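PDB 5H9D: farnesyl pyrophosphate synthetase from Staphylococcus aureus, which probably serves as the catalytic subunit of a magnesium-dependent heptaprenyl diphosphate synthase, building a long isoprenoid diphosphate chain. Local coordinates for residues I137-R142 / T169-Q174. Sequence-based numbering, arbitrary orientation.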
# COMPACT_ATOMS: atom_id res chain seq x y z
N ILE A 137 -4.59 6.15 -1.96
CA ILE A 137 -3.94 4.85 -2.00
C ILE A 137 -4.09 4.27 -3.37
O ILE A 137 -3.18 3.61 -3.88
CB ILE A 137 -4.51 3.87 -0.95
CG1 ILE A 137 -4.15 4.36 0.46
CG2 ILE A 137 -3.95 2.48 -1.17
CD1 ILE A 137 -4.16 3.27 1.54
N VAL A 138 -5.23 4.54 -4.00
CA VAL A 138 -5.48 4.07 -5.36
C VAL A 138 -4.45 4.70 -6.31
O VAL A 138 -3.92 4.03 -7.20
CB VAL A 138 -6.88 4.47 -5.89
CG1 VAL A 138 -7.19 3.70 -7.17
CG2 VAL A 138 -7.94 4.24 -4.86
N ASP A 139 -4.20 6.00 -6.14
CA ASP A 139 -3.25 6.71 -6.99
C ASP A 139 -1.86 6.19 -6.74
O ASP A 139 -1.04 6.10 -7.67
CB ASP A 139 -3.29 8.22 -6.75
CG ASP A 139 -4.68 8.82 -6.93
OD1 ASP A 139 -5.38 8.48 -7.91
OD2 ASP A 139 -5.08 9.63 -6.07
N VAL A 140 -1.59 5.84 -5.49
CA VAL A 140 -0.29 5.32 -5.19
C VAL A 140 -0.11 4.08 -6.02
O VAL A 140 0.84 3.97 -6.77
CB VAL A 140 -0.12 4.95 -3.72
CG1 VAL A 140 1.23 4.27 -3.54
CG2 VAL A 140 -0.18 6.19 -2.85
N CYS A 141 -1.06 3.16 -5.92
CA CYS A 141 -0.97 1.90 -6.64
C CYS A 141 -0.89 2.06 -8.14
O CYS A 141 -0.05 1.44 -8.78
CB CYS A 141 -2.15 0.99 -6.28
SG CYS A 141 -2.37 0.65 -4.49
N ARG A 142 -1.76 2.88 -8.72
CA ARG A 142 -1.68 3.02 -10.17
C ARG A 142 -0.34 3.64 -10.48
O ARG A 142 0.24 3.40 -11.54
CB ARG A 142 -2.88 3.82 -10.75
CG ARG A 142 -3.02 5.31 -10.37
CD ARG A 142 -4.47 5.73 -10.61
NE ARG A 142 -5.07 4.90 -11.66
CZ ARG A 142 -5.07 5.21 -12.95
NH1 ARG A 142 -4.53 6.35 -13.36
NH2 ARG A 142 -5.57 4.37 -13.85
N THR A 169 5.62 8.37 -3.51
CA THR A 169 6.14 8.69 -2.18
C THR A 169 5.59 9.92 -1.47
O THR A 169 5.28 9.87 -0.28
CB THR A 169 7.67 8.86 -2.24
OG1 THR A 169 8.25 7.69 -2.82
CG2 THR A 169 8.26 9.06 -0.88
N ALA A 170 5.51 11.03 -2.18
CA ALA A 170 5.03 12.29 -1.61
C ALA A 170 3.59 12.22 -1.05
O ALA A 170 3.29 12.75 0.03
CB ALA A 170 5.13 13.38 -2.67
N LEU A 171 2.73 11.53 -1.79
CA LEU A 171 1.32 11.37 -1.46
C LEU A 171 1.00 10.85 -0.07
O LEU A 171 0.02 11.25 0.52
CB LEU A 171 0.68 10.48 -2.50
CG LEU A 171 -0.73 10.82 -2.91
CD1 LEU A 171 -0.88 12.32 -2.97
CD2 LEU A 171 -1.01 10.16 -4.28
N LEU A 172 1.82 9.95 0.45
CA LEU A 172 1.55 9.41 1.78
C LEU A 172 2.18 10.29 2.88
O LEU A 172 1.87 10.13 4.05
CB LEU A 172 2.06 7.97 1.90
CG LEU A 172 1.29 7.03 2.85
CD1 LEU A 172 -0.15 6.84 2.35
CD2 LEU A 172 1.99 5.70 2.91
N ILE A 173 3.07 11.19 2.49
CA ILE A 173 3.69 12.08 3.47
C ILE A 173 2.70 13.24 3.59
O ILE A 173 2.48 13.81 4.66
CB ILE A 173 5.03 12.59 2.96
CG1 ILE A 173 5.93 11.41 2.59
CG2 ILE A 173 5.69 13.39 4.03
CD1 ILE A 173 6.44 10.59 3.77
N GLN A 174 2.07 13.54 2.46
CA GLN A 174 1.06 14.57 2.36
C GLN A 174 -0.14 14.18 3.23
O GLN A 174 -0.69 15.02 3.95
CB GLN A 174 0.64 14.65 0.92
CG GLN A 174 -0.17 15.84 0.56
CD GLN A 174 -0.52 15.77 -0.88
OE1 GLN A 174 0.33 15.49 -1.71
NE2 GLN A 174 -1.77 16.02 -1.18
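Leu171 sets its CD2 methyl against Asp139 and Val140 of a neighbouring helix, joining helices 127-150 and 158-183 of the all-helical prenyl synthase fold. One methyl does the work. CD2 of Leu171 lies 3.9 Å from CB of Asp139, so the acidic residue offers its aliphatic root to the leucine. The same CD2 is 4.3 Å from CG2 of Val140, a looser apolar touch. With CG of Asp139 anti to the carbonyl carbon (chi1 -56°), the carboxylate lies farther from the methyl than CB, which is left to face it. The nearest CA pair is Val140 CA and Leu171 CA, 7.3 Å from each other. With so few atoms touching, the two segments bury just 162 Å² between them.

Away from this methyl the contact is slack. Ile137 CG1 and Leu172 CD1 face each other at 5.1 Å, beyond touching distance. Both side chains lean on helix 62-85, Ile137 against Ile74 and Leu172 against Leu71, and Ile137 also packs on Ala79 of the subunit 1 chain. That partner takes up more of 137-142: Val138 packs on its Leu76 and Cys141 on its Asp75, while Arg142 NH2 hydrogen-bonds Arg15 O of the same subunit 1 chain. Helix 127-150 is therefore shared between a light intrachain contact and the heterodimer interface. Within 169-174 the turn tightens behind Leu171, where the carbonyl O of Ala170 accepts from both Gln174 N, at 2.8 Å, and Ile173 N, at 2.9 Å.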